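Local atomic coordinates of fructose-bisphosphate aldolase class I (Thermoproteus tenax, PDB entry 1W8S), a protein that belongs to the DeoC/LacD family of aldolases, enzymes of TIM-barrel fold, and is seen here with 1,6-di-O-phosphono-beta-D-fructofuranose bound in its pocket. Residues F34-D39 with V234-D239; S18-Y23 with G57-R62; N154-E159 with K177-G182; Y111-G116 with V143-R148. The protein carries 2 engineered substitutions. All coordinates share one frame; numbering follows the deposited sequence. Where two conformers were deposited one is given.

Interactions 2 and 4 are buried pairings of neighbouring parallel strands, held by backbone hydrogen bonds. Interactions 1 and 3 are partly buried and lie at loops and the ends of helices and strands, where side chains do most of the work: an aromatic pair and an amide in interaction 1, a lysine-glutamate bridge in interaction 3. Interactions 3 and 4 touch through a salt bridge between E155 and R148 and reach strands 175-179 and 141-145, which are neighbours in the sheet. Interactions 1 and 2 meet where W235 NE1 reaches A22 O. FBP is touched by interactions 2, 3 and 4.

Interaction 1: F34-D39 with V234-D239; sequences FMDNPD and VWQRRD
F34 turns an edge of its ring toward the indole of W235, an offset edge-to-face pair in which loop and helix end meet. The phenyl CD1 lies 3.7 Å from CZ3 of W235, and CE1 sits beside the adjoining CH2. The F34 ring and the six-membered ring of W235 have planes 60° apart and centroids separated by 5.4 Å. The other parts of the indole are held by further partners: NE1 hydrogen-bonds to A22 O, and the indole also forms an edge-to-face pair with H25.

Beside this aromatic pair, N37 supplies the polar link. Its CG is anti to the backbone N (chi1 180°), and ND2 donates to W235 O over 2.9 Å. At 170° the bond is almost straight, and the acceptor lies in the amide plane of N37. Y45 OH is a second partner of ND2. On the outer side, D36 CB approaches Q236 O at 3.6 Å, while the D36 carboxylate and the Q236 amide merely lie near each other, with OD2 3.7 Å from NE2. That NE2 bonds instead to D33 O. The alkyl part of R238 passes D36 O, with CG at 4.0 Å.

The W235 side chain is about 5 Å from FBP, nearest atoms. The arrangement joins the connections that follow strands 18-22 and 227-230, typical of the TIM-barrel rim beside a ligand pocket.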
# COMPACT_ATOMS: atom_id res chain seq x y z
N PHE E 34 -11.15 30.37 -14.50
CA PHE E 34 -10.44 31.35 -15.33
C PHE E 34 -11.28 32.07 -16.38
O PHE E 34 -10.76 32.97 -17.01
CB PHE E 34 -9.26 30.70 -16.07
CG PHE E 34 -8.27 30.01 -15.17
CD1 PHE E 34 -7.98 30.49 -13.90
CD2 PHE E 34 -7.61 28.86 -15.61
CE1 PHE E 34 -7.05 29.83 -13.07
CE2 PHE E 34 -6.66 28.20 -14.79
CZ PHE E 34 -6.41 28.68 -13.52
N MET E 35 -12.53 31.67 -16.59
CA MET E 35 -13.39 32.29 -17.62
C MET E 35 -13.75 33.76 -17.32
O MET E 35 -13.84 34.59 -18.23
CB MET E 35 -14.68 31.48 -17.82
CG MET E 35 -14.44 30.05 -18.36
SD MET E 35 -15.39 29.68 -19.87
CE MET E 35 -14.58 30.77 -21.08
N ASP E 36 -13.97 34.09 -16.05
CA ASP E 36 -14.35 35.47 -15.66
C ASP E 36 -13.34 36.52 -16.17
O ASP E 36 -13.74 37.60 -16.61
CB ASP E 36 -14.48 35.58 -14.13
CG ASP E 36 -15.76 34.93 -13.59
OD1 ASP E 36 -16.66 34.60 -14.40
OD2 ASP E 36 -15.96 34.73 -12.37
N ASN E 37 -12.06 36.17 -16.09
CA ASN E 37 -10.94 37.04 -16.44
C ASN E 37 -9.92 36.15 -17.15
O ASN E 37 -8.97 35.71 -16.53
CB ASN E 37 -10.36 37.67 -15.15
CG ASN E 37 -9.18 38.60 -15.39
OD1 ASN E 37 -9.13 39.33 -16.39
ND2 ASN E 37 -8.22 38.60 -14.46
N PRO E 38 -10.16 35.84 -18.44
CA PRO E 38 -9.36 34.84 -19.17
C PRO E 38 -7.85 34.98 -19.05
O PRO E 38 -7.17 33.96 -19.15
CB PRO E 38 -9.79 35.02 -20.64
CG PRO E 38 -11.09 35.74 -20.62
CD PRO E 38 -11.26 36.36 -19.26
N ASP E 39 -7.34 36.20 -18.86
CA ASP E 39 -5.91 36.39 -18.67
C ASP E 39 -5.41 35.59 -17.46
O ASP E 39 -4.23 35.28 -17.40
CB ASP E 39 -5.55 37.85 -18.44
CG ASP E 39 -5.81 38.73 -19.67
OD1 ASP E 39 -5.86 38.22 -20.81
OD2 ASP E 39 -5.97 39.97 -19.54
N VAL E 234 -8.64 37.96 -6.04
CA VAL E 234 -7.81 38.82 -6.85
C VAL E 234 -7.98 38.51 -8.35
O VAL E 234 -8.48 39.33 -9.09
CB VAL E 234 -6.32 38.78 -6.41
CG1 VAL E 234 -5.42 39.57 -7.36
CG2 VAL E 234 -6.19 39.38 -5.00
N TRP E 235 -7.57 37.33 -8.82
CA TRP E 235 -7.48 37.13 -10.28
C TRP E 235 -8.76 36.75 -11.01
O TRP E 235 -8.76 36.75 -12.24
CB TRP E 235 -6.32 36.22 -10.68
CG TRP E 235 -6.23 34.94 -9.97
CD1 TRP E 235 -5.29 34.58 -9.06
CD2 TRP E 235 -7.09 33.82 -10.13
NE1 TRP E 235 -5.53 33.29 -8.63
CE2 TRP E 235 -6.62 32.80 -9.28
CE3 TRP E 235 -8.23 33.57 -10.90
CZ2 TRP E 235 -7.26 31.59 -9.16
CZ3 TRP E 235 -8.84 32.33 -10.80
CH2 TRP E 235 -8.37 31.38 -9.93
N GLN E 236 -9.84 36.47 -10.29
CA GLN E 236 -11.16 36.38 -10.96
C GLN E 236 -11.80 37.75 -11.20
O GLN E 236 -12.88 37.81 -11.78
CB GLN E 236 -12.16 35.51 -10.19
CG GLN E 236 -11.99 34.02 -10.39
CD GLN E 236 -13.22 33.21 -9.93
OE1 GLN E 236 -13.74 33.41 -8.83
NE2 GLN E 236 -13.66 32.29 -10.78
N ARG E 237 -11.15 38.83 -10.74
CA ARG E 237 -11.63 40.19 -10.99
C ARG E 237 -10.98 40.80 -12.22
O ARG E 237 -9.78 40.68 -12.41
CB ARG E 237 -11.37 41.08 -9.78
CG ARG E 237 -11.98 40.53 -8.53
CD ARG E 237 -11.79 41.40 -7.32
NE ARG E 237 -12.45 40.82 -6.14
CZ ARG E 237 -13.76 40.78 -5.97
NH1 ARG E 237 -14.56 41.28 -6.89
NH2 ARG E 237 -14.28 40.22 -4.88
N ARG E 238 -11.77 41.47 -13.05
CA ARG E 238 -11.23 42.17 -14.22
C ARG E 238 -10.40 43.38 -13.79
O ARG E 238 -9.49 43.80 -14.52
CB ARG E 238 -12.35 42.60 -15.17
CG ARG E 238 -12.88 41.45 -16.04
CD ARG E 238 -14.29 41.72 -16.58
NE ARG E 238 -15.20 42.05 -15.46
CZ ARG E 238 -16.25 42.88 -15.51
NH1 ARG E 238 -16.60 43.48 -16.65
NH2 ARG E 238 -16.96 43.08 -14.40
N ASP E 239 -10.70 43.92 -12.60
CA ASP E 239 -9.86 44.96 -11.97
C ASP E 239 -8.86 44.35 -10.97
O ASP E 239 -8.64 44.88 -9.87
CB ASP E 239 -10.73 46.07 -11.31
CG ASP E 239 -11.50 45.57 -10.06
OD1 ASP E 239 -11.90 44.39 -10.01
OD2 ASP E 239 -11.75 46.32 -9.08

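Interaction 2: S18-Y23 with G57-R62; sequences SIILAY and GVVFQR. With FBP (1,6-di-O-phosphono-beta-D-fructofuranose), chain O.
L21 and V58 pair side by side in two parallel strands, their side chains on the same face, and the backbone of L21 serves the partner strand through both its polar atoms. Its N donates to G57 O over 2.8 Å at 172°, while L21 O accepts from V59 N at 3.0 Å. The same L21 O also receives a CA-H contact from V58, with CA 3.2 Å away. One step on, Y23 N reaches V59 O in a weak, bent bond, and beyond it a water takes over: it donates to Y23 O at 2.7 Å and accepts from Q61 N. Not every atom is so served, for the buried G57 N has no partner in the model.

Other groups look away from the pair. I20 bonds through its backbone to I228 and V230, and Y23 OH meets S40 O and R166 of the second subunit. I20 CG2, anti to the backbone N, presses on V59 CG2 at 3.4 Å, tighter than usual, the two side chains crossing at about a right angle. Y23 CD2 lies 3.7 Å from F60 CE1.

With A22 CB 3.7 Å from O3 of FBP, this is the parallel pairing of a TIM-barrel wall whose strand ends line the ligand pocket.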
# COMPACT_ATOMS: atom_id res chain seq x y z
N SER E 18 1.66 39.27 5.39
CA SER E 18 1.94 38.59 4.14
C SER E 18 0.70 38.49 3.24
O SER E 18 -0.42 38.30 3.72
CB SER E 18 2.49 37.18 4.46
OG SER E 18 2.75 36.40 3.29
N ILE E 19 0.90 38.69 1.94
CA ILE E 19 -0.10 38.35 0.95
C ILE E 19 0.57 37.41 -0.03
O ILE E 19 1.58 37.75 -0.62
CB ILE E 19 -0.63 39.57 0.18
CG1 ILE E 19 -1.21 40.61 1.13
CG2 ILE E 19 -1.68 39.11 -0.83
CD1 ILE E 19 -1.73 41.85 0.44
N ILE E 20 -0.03 36.24 -0.21
CA ILE E 20 0.47 35.22 -1.12
C ILE E 20 -0.58 35.05 -2.19
O ILE E 20 -1.73 34.90 -1.87
CB ILE E 20 0.66 33.89 -0.38
CG1 ILE E 20 1.67 34.02 0.75
CG2 ILE E 20 1.12 32.83 -1.35
CD1 ILE E 20 2.97 34.47 0.30
N LEU E 21 -0.17 35.10 -3.45
CA LEU E 21 -1.09 34.91 -4.56
C LEU E 21 -1.16 33.42 -4.93
O LEU E 21 -0.21 32.83 -5.44
CB LEU E 21 -0.68 35.75 -5.76
CG LEU E 21 -1.72 35.88 -6.87
CD1 LEU E 21 -3.01 36.51 -6.35
CD2 LEU E 21 -1.17 36.69 -8.02
N ALA E 22 -2.31 32.82 -4.64
CA ALA E 22 -2.50 31.39 -4.77
C ALA E 22 -2.94 31.08 -6.19
O ALA E 22 -3.84 31.70 -6.71
CB ALA E 22 -3.57 30.94 -3.79
N TYR E 23 -2.31 30.09 -6.81
CA TYR E 23 -2.59 29.74 -8.17
C TYR E 23 -2.43 28.24 -8.43
O TYR E 23 -1.93 27.85 -9.49
CB TYR E 23 -1.68 30.52 -9.08
CG TYR E 23 -2.04 30.49 -10.52
CD1 TYR E 23 -3.27 30.98 -10.95
CD2 TYR E 23 -1.14 30.05 -11.49
CE1 TYR E 23 -3.61 31.02 -12.30
CE2 TYR E 23 -1.46 30.09 -12.86
CZ TYR E 23 -2.71 30.57 -13.25
OH TYR E 23 -3.05 30.63 -14.56
N GLY E 57 4.61 36.46 -2.49
CA GLY E 57 4.82 35.14 -3.07
C GLY E 57 3.68 34.69 -3.94
O GLY E 57 2.61 35.33 -3.99
N VAL E 58 3.93 33.58 -4.63
CA VAL E 58 2.94 32.86 -5.41
C VAL E 58 2.98 31.38 -5.00
O VAL E 58 4.02 30.88 -4.56
CB VAL E 58 3.23 32.98 -6.93
CG1 VAL E 58 3.00 34.38 -7.40
CG2 VAL E 58 4.68 32.56 -7.25
N VAL E 59 1.84 30.69 -5.12
CA VAL E 59 1.76 29.25 -4.89
C VAL E 59 1.50 28.59 -6.26
O VAL E 59 0.47 28.88 -6.89
CB VAL E 59 0.60 28.91 -3.95
CG1 VAL E 59 0.52 27.43 -3.69
CG2 VAL E 59 0.74 29.66 -2.63
N PHE E 60 2.42 27.75 -6.73
CA PHE E 60 2.28 27.04 -8.01
C PHE E 60 2.41 25.52 -7.75
O PHE E 60 3.16 25.10 -6.88
CB PHE E 60 3.42 27.37 -8.98
CG PHE E 60 3.37 28.76 -9.62
CD1 PHE E 60 2.26 29.59 -9.55
CD2 PHE E 60 4.47 29.18 -10.37
CE1 PHE E 60 2.27 30.82 -10.16
CE2 PHE E 60 4.49 30.40 -11.00
CZ PHE E 60 3.39 31.23 -10.89
N GLN E 61 1.73 24.72 -8.57
CA GLN E 61 2.04 23.28 -8.72
C GLN E 61 3.31 23.16 -9.55
O GLN E 61 3.72 24.09 -10.24
CB GLN E 61 0.91 22.53 -9.43
CG GLN E 61 -0.46 22.65 -8.82
CD GLN E 61 -0.67 21.74 -7.65
OE1 GLN E 61 0.05 20.74 -7.47
NE2 GLN E 61 -1.68 22.06 -6.86
N ARG E 62 3.92 21.99 -9.51
CA ARG E 62 5.21 21.75 -10.13
C ARG E 62 5.27 22.04 -11.62
O ARG E 62 6.28 22.51 -12.08
CB ARG E 62 5.66 20.31 -9.91
CG ARG E 62 4.79 19.24 -10.64
CD ARG E 62 5.42 17.83 -10.67
NE ARG E 62 6.80 17.88 -11.15
CZ ARG E 62 7.75 17.03 -10.75
NH1 ARG E 62 7.46 16.02 -9.94
NH2 ARG E 62 8.98 17.16 -11.19
P1 FBP O . -8.66 31.16 -3.05
O1P FBP O . -9.09 31.26 -4.46
O2P FBP O . -8.38 32.52 -2.34
O3P FBP O . -9.66 30.40 -2.16
O1 FBP O . -7.29 30.35 -3.06
C1 FBP O . -6.66 29.97 -1.85
C2 FBP O . -6.74 28.44 -1.71
O2 FBP O . -6.18 28.03 -0.45
C3 FBP O . -6.05 27.67 -2.84
O3 FBP O . -4.64 27.59 -2.73
C4 FBP O . -6.74 26.32 -2.73
O4 FBP O . -6.72 25.53 -3.91
C5 FBP O . -8.17 26.74 -2.43
O5 FBP O . -8.10 27.98 -1.72
C6 FBP O . -8.88 25.66 -1.60
O6 FBP O . -10.17 26.13 -1.25
P2 FBP O . -11.50 25.29 -1.62
O4P FBP O . -12.56 26.30 -1.97
O5P FBP O . -11.17 24.30 -2.75
O6P FBP O . -12.04 24.57 -0.38
O HOH W 1 -0.21 25.89 -10.23

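Interaction 3: N154-E159 with K177-G182; sequences NETAPE and KIKYTG. With FBP (1,6-di-O-phosphono-beta-D-fructofuranose), chain O.
K179 stretches its extended chain across the side chain of E155, and the two ends close a salt bridge of 2.7 Å between NZ and OE1. The ammonium comes to the carboxylate from the syn side, 33° out of its plane. The same NZ donates to O6P of FBP at 2.8 Å, which places the lysine between a protein carboxylate and a phosphate. E155 uses its second oxygen, OE2, for R148 NE, while R148 NH2 lies close to K179 NZ; the carboxylate and phosphate probably offset the repulsion between these like charges. Two residues earlier, K177 reaches FBP, its NZ donating to O2 over 2.6 Å.

Behind the bridge, T156 rests CG2 on Y180 O at 3.4 Å, and its own carbonyl O receives a CA-H contact from T181. The methyl CG2 of T181 meets P158 CA at 3.9 Å, whereas its OG1 bonds to T186 OG1. N154 shapes the loop that carries E155 and T156: its OD1 accepts from T156 N, making an Asx turn, and from T156 OG1, which sits between the backbone N and the carbonyl carbon (chi1 58°). A type I turn from N154 to A157 overlaps it.

The loop leads from strand 141-145 into helix 158-171, which returns to strand 175-179; the contact thus links this loop and the first turn of the helix to residues at and just after the end of strand 175-179. T181 packs on V161 of helix 158-171 and on F187 of helix 184-193.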
# COMPACT_ATOMS: atom_id res chain seq x y z
N ASN E 154 -19.48 21.57 8.40
CA ASN E 154 -19.39 23.01 8.17
C ASN E 154 -17.92 23.40 8.30
O ASN E 154 -17.40 23.55 9.40
CB ASN E 154 -20.28 23.76 9.14
CG ASN E 154 -20.13 25.27 9.04
OD1 ASN E 154 -19.52 25.79 8.11
ND2 ASN E 154 -20.70 25.99 10.03
N GLU E 155 -17.25 23.51 7.16
CA GLU E 155 -15.83 23.77 7.15
C GLU E 155 -15.39 25.11 7.77
O GLU E 155 -14.22 25.26 8.10
CB GLU E 155 -15.29 23.68 5.73
CG GLU E 155 -15.31 22.26 5.19
CD GLU E 155 -14.77 22.13 3.79
OE1 GLU E 155 -13.89 22.91 3.40
OE2 GLU E 155 -15.23 21.23 3.08
N THR E 156 -16.31 26.07 7.89
CA THR E 156 -15.98 27.36 8.49
C THR E 156 -16.56 27.51 9.90
O THR E 156 -16.52 28.58 10.46
CB THR E 156 -16.45 28.53 7.60
OG1 THR E 156 -17.85 28.44 7.36
CG2 THR E 156 -15.81 28.47 6.21
N ALA E 157 -17.07 26.44 10.48
CA ALA E 157 -17.48 26.49 11.89
C ALA E 157 -16.29 26.84 12.79
O ALA E 157 -15.19 26.42 12.52
CB ALA E 157 -18.06 25.15 12.32
N PRO E 158 -16.52 27.62 13.84
CA PRO E 158 -15.42 28.06 14.71
C PRO E 158 -14.52 26.92 15.20
O PRO E 158 -13.32 27.03 15.13
CB PRO E 158 -16.16 28.72 15.89
CG PRO E 158 -17.41 29.23 15.31
CD PRO E 158 -17.82 28.17 14.29
N GLU E 159 -15.14 25.85 15.66
CA GLU E 159 -14.43 24.71 16.23
C GLU E 159 -13.70 23.87 15.17
O GLU E 159 -12.69 23.24 15.47
CB GLU E 159 -15.41 23.86 17.04
CG GLU E 159 -16.37 23.00 16.23
CD GLU E 159 -17.66 23.68 15.79
OE1 GLU E 159 -17.87 24.91 16.01
OE2 GLU E 159 -18.48 22.93 15.21
N LYS E 177 -2.23 27.60 6.35
CA LYS E 177 -3.33 28.23 5.65
C LYS E 177 -4.60 27.56 6.10
O LYS E 177 -4.68 26.33 6.11
CB LYS E 177 -3.15 28.05 4.15
CG LYS E 177 -4.34 28.47 3.32
CD LYS E 177 -3.97 28.68 1.81
CE LYS E 177 -3.54 27.39 1.11
NZ LYS E 177 -3.70 27.43 -0.38
N ILE E 178 -5.57 28.34 6.56
CA ILE E 178 -6.85 27.82 7.03
C ILE E 178 -7.98 28.74 6.57
O ILE E 178 -7.73 29.87 6.17
CB ILE E 178 -6.88 27.68 8.58
CG1 ILE E 178 -6.78 29.05 9.25
CG2 ILE E 178 -5.80 26.72 9.07
CD1 ILE E 178 -6.85 29.00 10.73
N LYS E 179 -9.21 28.24 6.64
CA LYS E 179 -10.40 29.00 6.24
C LYS E 179 -10.81 29.99 7.33
O LYS E 179 -10.64 29.74 8.52
CB LYS E 179 -11.57 28.03 5.94
CG LYS E 179 -11.28 27.15 4.68
CD LYS E 179 -12.51 26.42 4.12
CE LYS E 179 -12.20 25.92 2.70
NZ LYS E 179 -13.32 25.18 2.02
N TYR E 180 -11.38 31.10 6.90
CA TYR E 180 -11.91 32.10 7.80
C TYR E 180 -13.25 31.65 8.38
O TYR E 180 -14.08 31.06 7.66
CB TYR E 180 -12.08 33.42 7.01
CG TYR E 180 -12.43 34.62 7.85
CD1 TYR E 180 -11.78 34.88 9.05
CD2 TYR E 180 -13.40 35.53 7.43
CE1 TYR E 180 -12.09 35.98 9.83
CE2 TYR E 180 -13.72 36.65 8.21
CZ TYR E 180 -13.06 36.86 9.41
OH TYR E 180 -13.36 37.96 10.21
N THR E 181 -13.47 31.93 9.67
CA THR E 181 -14.74 31.65 10.33
C THR E 181 -15.85 32.66 10.01
O THR E 181 -17.02 32.41 10.31
CB THR E 181 -14.56 31.60 11.86
OG1 THR E 181 -13.92 32.82 12.33
CG2 THR E 181 -13.64 30.41 12.23
N GLY E 182 -15.48 33.82 9.47
CA GLY E 182 -16.46 34.88 9.21
C GLY E 182 -16.54 35.95 10.30
O GLY E 182 -17.35 36.88 10.20
P1 FBP O . -8.66 31.16 -3.05
O1P FBP O . -9.09 31.26 -4.46
O2P FBP O . -8.38 32.52 -2.34
O3P FBP O . -9.66 30.40 -2.16
O1 FBP O . -7.29 30.35 -3.06
C1 FBP O . -6.66 29.97 -1.85
C2 FBP O . -6.74 28.44 -1.71
O2 FBP O . -6.18 28.03 -0.45
C3 FBP O . -6.05 27.67 -2.84
O3 FBP O . -4.64 27.59 -2.73
C4 FBP O . -6.74 26.32 -2.73
O4 FBP O . -6.72 25.53 -3.91
C5 FBP O . -8.17 26.74 -2.43
O5 FBP O . -8.10 27.98 -1.72
C6 FBP O . -8.88 25.66 -1.60
O6 FBP O . -10.17 26.13 -1.25
P2 FBP O . -11.50 25.29 -1.62
O4P FBP O . -12.56 26.30 -1.97
O5P FBP O . -11.17 24.30 -2.75
O6P FBP O . -12.04 24.57 -0.38

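Interaction 4: Y111-G116 with V143-R148; sequences YTIYPG and VESFPR. Engineered in segment 143-148: E144 (natural residue Trp), F146 (natural residue Tyr). With FBP (1,6-di-O-phosphono-beta-D-fructofuranose), chain O.
Y114 and R148, which with E144 bury the most surface here, run side by side and point the same way. The phenol ring and the guanidinium are inclined by 31°, with Y114 CD1 over a face of the guanidinium and CE1 3.5 Å from NH1. In the plane of the Y114 ring, at its edge, F146 O lies 3.2 Å from CD1. R148, its CG anti to the backbone N (chi1 -169°) and its chain bent at chi3, extends onward to the ligand: NH2 makes a weak hydrogen bond of 2.8 Å to O6P of FBP, NE being engaged by E155. R148 N donates to P115 O at 3.0 Å.

E144 is an engineered residue, as is F146. The N of E144 donates to Y111 O and its carbonyl accepts from I113 N over 2.8 Å. The carboxylate lies toward T112 OG1, though the place of OE2 is doubtful. F146 N continues the ladder to I113 O, while its ring edge, at CZ, stands 3.8 Å from O2 of FBP.

On the face away from T112 and E144, I113 CD1 packs on V143 CG1. Strands 111-113 and 143-145 are the paired parallel strands of a beta-alpha-beta unit, connected through helix 120-137, as is typical of a TIM barrel whose strand ends border the ligand pocket.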
# COMPACT_ATOMS: atom_id res chain seq x y z
N TYR E 111 1.54 21.80 1.43
CA TYR E 111 0.90 20.48 1.43
C TYR E 111 -0.48 20.56 2.08
O TYR E 111 -0.63 21.03 3.21
CB TYR E 111 1.77 19.43 2.15
CG TYR E 111 1.31 18.00 1.96
CD1 TYR E 111 1.72 17.27 0.86
CD2 TYR E 111 0.46 17.36 2.90
CE1 TYR E 111 1.33 15.93 0.70
CE2 TYR E 111 0.06 16.06 2.73
CZ TYR E 111 0.46 15.35 1.62
OH TYR E 111 0.06 14.05 1.49
N THR E 112 -1.49 20.13 1.33
CA THR E 112 -2.87 20.08 1.84
C THR E 112 -3.17 18.84 2.63
O THR E 112 -2.81 17.71 2.23
CB THR E 112 -3.85 20.22 0.67
OG1 THR E 112 -3.67 21.51 0.07
CG2 THR E 112 -5.28 20.25 1.17
N ILE E 113 -3.83 19.03 3.79
CA ILE E 113 -4.36 17.90 4.53
C ILE E 113 -5.86 18.11 4.71
O ILE E 113 -6.33 19.25 4.77
CB ILE E 113 -3.67 17.70 5.87
CG1 ILE E 113 -3.80 18.96 6.77
CG2 ILE E 113 -2.22 17.31 5.69
CD1 ILE E 113 -3.34 18.76 8.19
N TYR E 114 -6.59 16.99 4.76
CA TYR E 114 -8.05 16.98 5.01
C TYR E 114 -8.36 16.15 6.26
O TYR E 114 -8.79 15.00 6.18
CB TYR E 114 -8.84 16.42 3.83
CG TYR E 114 -8.56 17.10 2.51
CD1 TYR E 114 -8.84 18.43 2.33
CD2 TYR E 114 -8.02 16.39 1.43
CE1 TYR E 114 -8.58 19.05 1.09
CE2 TYR E 114 -7.74 17.02 0.21
CZ TYR E 114 -8.03 18.34 0.05
OH TYR E 114 -7.79 18.94 -1.16
N PRO E 115 -8.12 16.73 7.43
CA PRO E 115 -8.50 16.08 8.68
C PRO E 115 -9.95 15.66 8.67
O PRO E 115 -10.81 16.37 8.13
CB PRO E 115 -8.24 17.15 9.73
CG PRO E 115 -7.21 18.01 9.14
CD PRO E 115 -7.46 18.00 7.66
N GLY E 116 -10.20 14.48 9.21
CA GLY E 116 -11.53 13.88 9.20
C GLY E 116 -11.76 12.91 8.04
O GLY E 116 -12.58 12.01 8.15
N VAL E 143 1.42 24.10 5.82
CA VAL E 143 0.38 23.09 5.82
C VAL E 143 -0.93 23.84 5.61
O VAL E 143 -1.27 24.76 6.38
CB VAL E 143 0.31 22.32 7.11
CG1 VAL E 143 -0.95 21.39 7.18
CG2 VAL E 143 1.62 21.55 7.36
N GLU E 144 -1.64 23.41 4.59
CA GLU E 144 -2.96 23.91 4.21
C GLU E 144 -3.95 22.93 4.83
O GLU E 144 -4.07 21.80 4.38
CB GLU E 144 -3.03 23.98 2.67
CG GLU E 144 -1.66 24.45 2.11
CD GLU E 144 -1.50 24.46 0.58
OE1 GLU E 144 -1.03 25.50 0.01
OE2 GLU E 144 -1.76 23.38 -0.03
N SER E 145 -4.57 23.34 5.93
CA SER E 145 -5.34 22.44 6.78
C SER E 145 -6.82 22.72 6.61
O SER E 145 -7.33 23.76 7.11
CB SER E 145 -4.94 22.65 8.23
OG SER E 145 -5.48 21.64 9.09
N PHE E 146 -7.49 21.81 5.91
CA PHE E 146 -8.90 21.95 5.49
C PHE E 146 -9.66 20.71 5.85
O PHE E 146 -9.83 19.81 5.00
CB PHE E 146 -9.01 22.15 3.98
CG PHE E 146 -8.36 23.39 3.46
CD1 PHE E 146 -8.58 24.63 4.04
CD2 PHE E 146 -7.51 23.32 2.35
CE1 PHE E 146 -7.99 25.78 3.54
CE2 PHE E 146 -6.91 24.46 1.85
CZ PHE E 146 -7.16 25.71 2.45
N PRO E 147 -10.14 20.62 7.09
CA PRO E 147 -10.98 19.48 7.49
C PRO E 147 -12.13 19.29 6.56
O PRO E 147 -12.80 20.24 6.17
CB PRO E 147 -11.45 19.87 8.91
CG PRO E 147 -10.36 20.76 9.43
CD PRO E 147 -9.86 21.51 8.23
N ARG E 148 -12.35 18.04 6.17
CA ARG E 148 -13.31 17.71 5.14
C ARG E 148 -13.46 16.21 5.16
O ARG E 148 -12.46 15.50 5.19
CB ARG E 148 -12.78 18.13 3.77
CG ARG E 148 -13.78 18.07 2.66
CD ARG E 148 -13.27 18.70 1.39
NE ARG E 148 -13.09 20.14 1.58
CZ ARG E 148 -12.31 20.91 0.81
NH1 ARG E 148 -11.60 20.38 -0.17
NH2 ARG E 148 -12.22 22.22 1.07
P1 FBP O . -8.66 31.16 -3.05
O1P FBP O . -9.09 31.26 -4.46
O2P FBP O . -8.38 32.52 -2.34
O3P FBP O . -9.66 30.40 -2.16
O1 FBP O . -7.29 30.35 -3.06
C1 FBP O . -6.66 29.97 -1.85
C2 FBP O . -6.74 28.44 -1.71
O2 FBP O . -6.18 28.03 -0.45
C3 FBP O . -6.05 27.67 -2.84
O3 FBP O . -4.64 27.59 -2.73
C4 FBP O . -6.74 26.32 -2.73
O4 FBP O . -6.72 25.53 -3.91
C5 FBP O . -8.17 26.74 -2.43
O5 FBP O . -8.10 27.98 -1.72
C6 FBP O . -8.88 25.66 -1.60
O6 FBP O . -10.17 26.13 -1.25
P2 FBP O . -11.50 25.29 -1.62
O4P FBP O . -12.56 26.30 -1.97
O5P FBP O . -11.17 24.30 -2.75
O6P FBP O . -12.04 24.57 -0.38